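Local coordinates for membrane-fusion protein (PDB 5XU0) that probably serves as the membrane-fusion component of a MacAB-like efflux pump, helping to form its export channel, at residues 17-31 / 39-51. The protein carries 2 engineered substitutions. Numbering follows the deposited sequence.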
ATOM      1  N   VAL B  17       4.340   2.311 -20.971  1.00 71.05           N
ATOM      2  CA  VAL B  17       4.229   3.491 -20.128  1.00 77.73           C
ATOM      3  C   VAL B  17       3.017   3.273 -19.230  1.00 81.42           C
ATOM      4  O   VAL B  17       1.880   3.103 -19.705  1.00 78.86           O
ATOM      5  CB  VAL B  17       4.160   4.808 -20.927  1.00 80.91           C
ATOM      6  CG1 VAL B  17       5.305   4.867 -21.934  1.00 68.97           C
ATOM      7  CG2 VAL B  17       2.824   5.041 -21.604  1.00 85.75           C
ATOM      8  N   TYR B  18       3.293   3.180 -17.934  1.00 84.63           N
ATOM      9  CA  TYR B  18       2.306   2.997 -16.884  1.00 82.00           C
ATOM     10  C   TYR B  18       1.974   4.345 -16.265  1.00 70.72           C
ATOM     11  O   TYR B  18       2.772   5.284 -16.316  1.00 83.07           O
ATOM     12  CB  TYR B  18       2.823   2.056 -15.787  1.00 82.71           C
ATOM     13  CG  TYR B  18       3.468   0.769 -16.266  1.00 90.70           C
ATOM     14  CD1 TYR B  18       2.699  -0.340 -16.586  1.00 81.74           C
ATOM     15  CD2 TYR B  18       4.850   0.654 -16.366  1.00 82.20           C
ATOM     16  CE1 TYR B  18       3.287  -1.520 -17.002  1.00 81.94           C
ATOM     17  CE2 TYR B  18       5.445  -0.526 -16.783  1.00 89.47           C
ATOM     18  CZ  TYR B  18       4.660  -1.608 -17.101  1.00 92.21           C
ATOM     19  OH  TYR B  18       5.244  -2.786 -17.519  1.00 97.50           O
ATOM     20  N   PHE B  19       0.791   4.427 -15.667  1.00 74.18           N
ATOM     21  CA  PHE B  19       0.386   5.647 -14.985  1.00 84.94           C
ATOM     22  C   PHE B  19       1.327   5.951 -13.824  1.00 84.01           C
ATOM     23  O   PHE B  19       1.853   5.049 -13.165  1.00 86.35           O
ATOM     24  CB  PHE B  19      -1.052   5.516 -14.482  1.00 86.37           C
ATOM     25  CG  PHE B  19      -1.587   6.765 -13.845  1.00 90.39           C
ATOM     26  CD1 PHE B  19      -2.108   7.786 -14.622  1.00 90.37           C
ATOM     27  CD2 PHE B  19      -1.570   6.918 -12.469  1.00102.02           C
ATOM     28  CE1 PHE B  19      -2.600   8.937 -14.039  1.00 98.59           C
ATOM     29  CE2 PHE B  19      -2.060   8.067 -11.879  1.00109.24           C
ATOM     30  CZ  PHE B  19      -2.577   9.077 -12.666  1.00109.28           C
ATOM     31  N   ASP B  20       1.540   7.243 -13.577  1.00 82.91           N
ATOM     32  CA  ASP B  20       2.406   7.700 -12.492  1.00 88.44           C
ATOM     33  C   ASP B  20       1.699   8.837 -11.767  1.00 85.75           C
ATOM     34  O   ASP B  20       1.612   9.952 -12.292  1.00 88.62           O
ATOM     35  CB  ASP B  20       3.767   8.150 -13.020  1.00 76.52           C
ATOM     36  CG  ASP B  20       4.791   8.345 -11.916  1.00 84.79           C
ATOM     37  OD1 ASP B  20       4.398   8.385 -10.729  1.00 86.15           O
ATOM     38  OD2 ASP B  20       5.990   8.471 -12.238  1.00 88.94           O
ATOM     39  N   ALA B  21       1.199   8.552 -10.561  1.00 84.36           N
ATOM     40  CA  ALA B  21       0.518   9.570  -9.767  1.00 77.12           C
ATOM     41  C   ALA B  21       1.459  10.695  -9.357  1.00 85.71           C
ATOM     42  O   ALA B  21       1.033  11.851  -9.252  1.00 72.28           O
ATOM     43  CB  ALA B  21      -0.102   8.931  -8.528  1.00 78.48           C
ATOM     44  N   SER B  22       2.735  10.379  -9.122  1.00 81.06           N
ATOM     45  CA  SER B  22       3.710  11.389  -8.730  1.00 67.26           C
ATOM     46  C   SER B  22       3.966  12.418  -9.822  1.00 81.96           C
ATOM     47  O   SER B  22       4.637  13.422  -9.558  1.00 88.12           O
ATOM     48  CB  SER B  22       5.023  10.718  -8.329  1.00 83.13           C
ATOM     49  OG  SER B  22       5.823  10.440  -9.465  1.00 76.91           O
ATOM     50  N   LYS B  23       3.465  12.194 -11.035  1.00 86.18           N
ATOM     51  CA  LYS B  23       3.514  13.196 -12.086  1.00 76.78           C
ATOM     52  C   LYS B  23       2.246  14.037 -12.149  1.00 82.31           C
ATOM     53  O   LYS B  23       2.219  15.033 -12.877  1.00 79.81           O
ATOM     54  CB  LYS B  23       3.770  12.531 -13.444  1.00 86.05           C
ATOM     55  CG  LYS B  23       5.096  11.781 -13.507  1.00 84.38           C
ATOM     56  CD  LYS B  23       5.609  11.631 -14.932  1.00 75.02           C
ATOM     57  CE  LYS B  23       7.008  11.027 -14.944  1.00 77.42           C
ATOM     58  NZ  LYS B  23       7.790  11.411 -16.154  1.00 73.79           N
ATOM     59  N   GLY B  24       1.205  13.667 -11.406  1.00 63.39           N
ATOM     60  CA  GLY B  24       0.039  14.521 -11.280  1.00 87.40           C
ATOM     61  C   GLY B  24      -1.242  13.971 -11.872  1.00 93.10           C
ATOM     62  O   GLY B  24      -1.809  13.002 -11.357  1.00102.27           O
ATOM     63  N   ASP B  25      -1.713  14.598 -12.948  1.00100.37           N
ATOM     64  CA  ASP B  25      -2.965  14.238 -13.599  1.00110.30           C
ATOM     65  C   ASP B  25      -2.750  14.134 -15.103  1.00105.93           C
ATOM     66  O   ASP B  25      -1.902  14.825 -15.672  1.00105.35           O
ATOM     67  CB  ASP B  25      -4.065  15.269 -13.307  1.00113.56           C
ATOM     68  CG  ASP B  25      -4.537  15.226 -11.868  1.00121.80           C
ATOM     69  OD1 ASP B  25      -4.443  14.151 -11.239  1.00120.28           O
ATOM     70  OD2 ASP B  25      -5.000  16.272 -11.364  1.00127.80           O
ATOM     71  N   LEU B  26      -3.535  13.271 -15.742  1.00 98.69           N
ATOM     72  CA  LEU B  26      -3.434  13.049 -17.179  1.00107.69           C
ATOM     73  C   LEU B  26      -4.338  14.015 -17.934  1.00109.44           C
ATOM     74  O   LEU B  26      -5.492  14.232 -17.552  1.00113.08           O
ATOM     75  CB  LEU B  26      -3.809  11.606 -17.529  1.00100.26           C
ATOM     76  CG  LEU B  26      -4.169  11.273 -18.982  1.00 99.27           C
ATOM     77  CD1 LEU B  26      -3.037  11.612 -19.948  1.00103.04           C
ATOM     78  CD2 LEU B  26      -4.585   9.818 -19.119  1.00115.72           C
ATOM     79  N   ASP B  27      -3.803  14.593 -19.011  1.00102.57           N
ATOM     80  CA  ASP B  27      -4.601  15.423 -19.905  1.00111.54           C
ATOM     81  C   ASP B  27      -5.032  14.618 -21.123  1.00 99.61           C
ATOM     82  O   ASP B  27      -6.199  14.230 -21.240  1.00 90.91           O
ATOM     83  CB  ASP B  27      -3.817  16.663 -20.338  1.00112.14           C
ATOM     84  CG  ASP B  27      -4.662  17.633 -21.139  1.00119.97           C
ATOM     85  OD1 ASP B  27      -4.091  18.537 -21.783  1.00127.25           O
ATOM     86  OD2 ASP B  27      -5.904  17.489 -21.127  1.00130.87           O
ATOM     87  N   GLU B  28      -4.093  14.368 -22.036  1.00106.62           N
ATOM     88  CA  GLU B  28      -4.338  13.559 -23.222  1.00100.07           C
ATOM     89  C   GLU B  28      -3.229  12.526 -23.387  1.00 89.28           C
ATOM     90  O   GLU B  28      -2.136  12.659 -22.830  1.00 95.49           O
ATOM     91  CB  GLU B  28      -4.411  14.415 -24.494  1.00105.01           C
ATOM     92  CG  GLU B  28      -5.320  15.624 -24.419  1.00121.51           C
ATOM     93  CD  GLU B  28      -5.166  16.513 -25.635  1.00130.81           C
ATOM     94  OE1 GLU B  28      -4.783  15.984 -26.701  1.00111.09           O
ATOM     95  OE2 GLU B  28      -5.411  17.735 -25.530  1.00134.64           O
ATOM     96  N   ILE B  29      -3.520  11.501 -24.191  1.00 95.73           N
ATOM     97  CA  ILE B  29      -2.532  10.491 -24.547  1.00 94.77           C
ATOM     98  C   ILE B  29      -2.057  10.615 -26.000  1.00 91.94           C
ATOM     99  O   ILE B  29      -1.048  10.000 -26.365  1.00 98.41           O
ATOM    100  CB  ILE B  29      -3.073   9.073 -24.237  1.00 91.26           C
ATOM    101  CG1 ILE B  29      -3.579   8.994 -22.798  1.00 98.60           C
ATOM    102  CG2 ILE B  29      -2.054   7.991 -24.489  1.00 90.35           C
ATOM    103  CD1 ILE B  29      -3.878   7.589 -22.344  1.00 91.83           C
ATOM    104  N   LEU B  30      -2.735  11.409 -26.826  1.00 81.39           N
ATOM    105  CA  LEU B  30      -2.217  11.909 -28.101  1.00 95.29           C
ATOM    106  C   LEU B  30      -1.669  10.827 -29.039  1.00 89.47           C
ATOM    107  O   LEU B  30      -0.969  11.155 -30.004  1.00 97.77           O
ATOM    108  CB  LEU B  30      -1.160  13.009 -27.860  1.00 96.17           C
ATOM    109  CG  LEU B  30       0.163  12.806 -27.103  1.00 88.51           C
ATOM    110  CD1 LEU B  30       1.174  12.021 -27.911  1.00 96.40           C
ATOM    111  CD2 LEU B  30       0.735  14.146 -26.664  1.00 67.94           C
ATOM    112  N   VAL B  31      -1.961   9.552 -28.794  1.00 94.35           N
ATOM    113  CA  VAL B  31      -1.674   8.488 -29.755  1.00 86.94           C
ATOM    114  C   VAL B  31      -2.852   7.526 -29.768  1.00 97.12           C
ATOM    115  O   VAL B  31      -3.463   7.259 -28.726  1.00 84.59           O
ATOM    116  CB  VAL B  31      -0.364   7.727 -29.445  1.00 75.29           C
ATOM    117  CG1 VAL B  31       0.855   8.558 -29.835  1.00 79.05           C
ATOM    118  CG2 VAL B  31      -0.309   7.308 -27.984  1.00 82.52           C
ATOM    119  N   GLU B  39      11.585   7.157 -32.133  1.00 97.56           N
ATOM    120  CA  GLU B  39      12.303   7.474 -30.907  1.00 88.43           C
ATOM    121  C   GLU B  39      12.334   8.975 -30.666  1.00 95.51           C
ATOM    122  O   GLU B  39      12.882   9.733 -31.471  1.00109.94           O
ATOM    123  CB  GLU B  39      13.723   6.914 -30.997  1.00101.60           C
ATOM    124  CG  GLU B  39      14.648   7.329 -29.873  1.00 97.52           C
ATOM    125  CD  GLU B  39      15.961   6.574 -29.913  1.00119.71           C
ATOM    126  OE1 GLU B  39      16.020   5.519 -30.583  1.00122.82           O
ATOM    127  OE2 GLU B  39      16.934   7.034 -29.281  1.00117.96           O
ATOM    128  N   GLY B  40      11.728   9.402 -29.556  1.00 92.63           N
ATOM    129  CA  GLY B  40      11.670  10.794 -29.163  1.00 88.47           C
ATOM    130  C   GLY B  40      10.267  11.369 -29.141  1.00 84.30           C
ATOM    131  O   GLY B  40      10.017  12.339 -28.414  1.00 85.85           O
ATOM    132  N   GLN B  41       9.350  10.792 -29.917  1.00 67.96           N
ATOM    133  CA  GLN B  41       7.994  11.321 -29.995  1.00 76.76           C
ATOM    134  C   GLN B  41       7.280  11.184 -28.657  1.00 79.87           C
ATOM    135  O   GLN B  41       7.403  10.168 -27.969  1.00 90.27           O
ATOM    136  CB  GLN B  41       7.196  10.600 -31.083  1.00 82.79           C
ATOM    137  CG  GLN B  41       5.740  11.050 -31.164  1.00 86.16           C
ATOM    138  CD  GLN B  41       4.962  10.370 -32.268  1.00 80.12           C
ATOM    139  OE1 GLN B  41       5.530   9.670 -33.106  1.00 94.57           O
ATOM    140  NE2 GLN B  41       3.649  10.578 -32.279  1.00 86.57           N
ATOM    141  N   ALA B  42       6.535  12.220 -28.284  1.00 79.25           N
ATOM    142  CA  ALA B  42       5.719  12.165 -27.080  1.00 87.72           C
ATOM    143  C   ALA B  42       4.578  11.170 -27.257  1.00 86.82           C
ATOM    144  O   ALA B  42       4.071  10.969 -28.363  1.00 94.90           O
ATOM    145  CB  ALA B  42       5.165  13.551 -26.751  1.00 77.06           C
ATOM    146  N   LEU B  43       4.181  10.528 -26.151  1.00 87.54           N
ATOM    147  CA  LEU B  43       3.043   9.613 -26.167  1.00 79.71           C
ATOM    148  C   LEU B  43       2.056   9.813 -25.030  1.00 77.44           C
ATOM    149  O   LEU B  43       0.984   9.208 -25.075  1.00 84.44           O
ATOM    150  CB  LEU B  43       3.491   8.144 -26.136  1.00 77.71           C
ATOM    151  CG  LEU B  43       4.599   7.651 -27.052  1.00 79.92           C
ATOM    152  CD1 LEU B  43       5.888   7.837 -26.323  1.00 76.67           C
ATOM    153  CD2 LEU B  43       4.378   6.197 -27.421  1.00 98.72           C
ATOM    154  N   VAL B  44       2.391  10.582 -24.000  1.00 91.07           N
ATOM    155  CA  VAL B  44       1.415  11.006 -22.997  1.00 91.31           C
ATOM    156  C   VAL B  44       1.825  12.389 -22.517  1.00 88.82           C
ATOM    157  O   VAL B  44       3.017  12.687 -22.389  1.00 83.31           O
ATOM    158  CB  VAL B  44       1.300  10.033 -21.793  1.00 86.85           C
ATOM    159  CG1 VAL B  44       0.576   8.736 -22.152  1.00 77.27           C
ATOM    160  CG2 VAL B  44       2.648   9.733 -21.219  1.00 87.26           C
ATOM    161  N   LYS B  45       0.832  13.232 -22.251  1.00 97.17           N
ATOM    162  CA  LYS B  45       1.054  14.554 -21.682  1.00 82.44           C
ATOM    163  C   LYS B  45       0.213  14.681 -20.422  1.00 89.79           C
ATOM    164  O   LYS B  45      -1.021  14.630 -20.488  1.00 84.83           O
ATOM    165  CB  LYS B  45       0.707  15.660 -22.680  1.00 84.55           C
ATOM    166  CG  LYS B  45       0.392  17.010 -22.037  1.00105.38           C
ATOM    167  CD  LYS B  45       1.607  17.928 -22.030  1.00106.45           C
ATOM    168  CE  LYS B  45       1.290  19.252 -21.355  1.00 88.42           C
ATOM    169  NZ  LYS B  45      -0.078  19.730 -21.701  1.00101.79           N
ATOM    170  N   TYR B  46       0.879  14.819 -19.280  1.00 96.43           N
ATOM    171  CA  TYR B  46       0.199  15.194 -18.055  1.00 95.19           C
ATOM    172  C   TYR B  46      -0.045  16.703 -18.040  1.00 98.04           C
ATOM    173  O   TYR B  46       0.589  17.466 -18.774  1.00 87.39           O
ATOM    174  CB  TYR B  46       1.018  14.781 -16.830  1.00 96.38           C
ATOM    175  CG  TYR B  46       1.211  13.289 -16.638  1.00 94.84           C
ATOM    176  CD1 TYR B  46       0.338  12.550 -15.847  1.00 94.82           C
ATOM    177  CD2 TYR B  46       2.283  12.625 -17.221  1.00 94.49           C
ATOM    178  CE1 TYR B  46       0.518  11.187 -15.657  1.00 91.26           C
ATOM    179  CE2 TYR B  46       2.471  11.265 -17.037  1.00 92.15           C
ATOM    180  CZ  TYR B  46       1.587  10.551 -16.254  1.00 86.15           C
ATOM    181  OH  TYR B  46       1.772   9.199 -16.070  1.00 95.26           O
ATOM    182  N   SER B  47      -0.978  17.134 -17.192  1.00 97.26           N
ATOM    183  CA  SER B  47      -1.315  18.551 -17.101  1.00 89.92           C
ATOM    184  C   SER B  47      -0.177  19.317 -16.440  1.00 73.39           C
ATOM    185  O   SER B  47       0.108  19.116 -15.257  1.00 93.97           O
ATOM    186  CB  SER B  47      -2.611  18.744 -16.319  1.00 97.11           C
ATOM    187  OG  SER B  47      -2.726  20.082 -15.864  1.00 82.01           O
ATOM    188  N   SER B  48       0.447  20.222 -17.195  1.00 76.51           N
ATOM    189  CA  SER B  48       1.680  20.884 -16.789  1.00 88.45           C
ATOM    190  C   SER B  48       1.450  22.186 -16.015  1.00 91.13           C
ATOM    191  O   SER B  48       2.360  23.020 -15.953  1.00 81.49           O
ATOM    192  CB  SER B  48       2.545  21.157 -18.020  1.00 75.72           C
ATOM    193  OG  SER B  48       1.755  21.638 -19.095  1.00 89.76           O
ATOM    194  N   SER B  49       0.274  22.370 -15.414  1.00 87.86           N
ATOM    195  CA  SER B  49      -0.052  23.618 -14.729  1.00 82.21           C
ATOM    196  C   SER B  49       0.873  23.895 -13.549  1.00 87.16           C
ATOM    197  O   SER B  49       1.623  24.882 -13.555  1.00 83.79           O
ATOM    198  CB  SER B  49      -1.506  23.596 -14.251  1.00 78.86           C
ATOM    199  OG  SER B  49      -2.406  23.658 -15.343  1.00 72.28           O
ATOM    200  N   GLU B  50       0.818  23.036 -12.526  1.00 84.23           N
ATOM    201  CA  GLU B  50       1.633  23.239 -11.331  1.00 80.97           C
ATOM    202  C   GLU B  50       3.112  23.341 -11.674  1.00 78.54           C
ATOM    203  O   GLU B  50       3.838  24.155 -11.096  1.00 87.43           O
ATOM    204  CB  GLU B  50       1.402  22.104 -10.332  1.00 87.58           C
ATOM    205  CG  GLU B  50      -0.016  22.007  -9.797  1.00 93.72           C
ATOM    206  CD  GLU B  50      -0.171  20.890  -8.784  1.00113.43           C
ATOM    207  OE1 GLU B  50      -1.313  20.622  -8.353  1.00117.03           O
ATOM    208  OE2 GLU B  50       0.855  20.277  -8.419  1.00121.96           O
ATOM    209  N   ALA B  51       3.577  22.519 -12.616  1.00 91.46           N
ATOM    210  CA  ALA B  51       4.974  22.596 -13.028  1.00 77.93           C
ATOM    211  C   ALA B  51       5.286  23.953 -13.645  1.00 77.60           C
ATOM    212  O   ALA B  51       6.360  24.522 -13.404  1.00 84.71           O
ATOM    213  CB  ALA B  51       5.291  21.465 -14.006  1.00 96.38           C
TER
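Strands 26-28 and 42-46 pair antiparallel, and a classic beta bulge places D27 and E28 together opposite K45. The carbonyl of K45 takes the amide of D27 (N to O 3.1 Å) and more weakly that of E28. K45 N returns a nearly straight bond to E28 O (3.1 Å, 171°). At the end of the pairing S47 N hydrogen-bonds to D25 O at 2.9 Å.

Y46 buries more surface here than any other residue. Its CG lies anti to the carbonyl carbon (chi1 -65°), and the ring extends into the turn formed by 19-25. K23 CB sits over the centre of one ring face, 3.9 Å from the centroid, a CH-pi contact. The extended K23 chain carries CD past CE2, and its NZ hydrogen-bonds to A139 O. D25 O meets the ring at its edge, in plane. CE1 of F19 also comes to the ring edge, 4.2 Å from Y46 CE1. The hydroxyl accepts a weak, bent bond from D20 N.

The sequence belongs to the barrel-sandwich family of CusB and HlyD membrane-fusion proteins. Strand 42-46 runs between 26-28 and 141-143 and leads into the long helix 49-77, so the contact lies where the beta domain meets the helical hairpin.

Further along, I29 runs alongside V44, with its CG2 3.6 Å from V44 CG1. V17 CG2 approaches the same V44 methyl more loosely. L30 turns CD1 over the backbone of A42 and L43. D27 OD1 and K45 NZ are 4.2 Å apart, too far for a salt bridge, though the opposite charges may still attract.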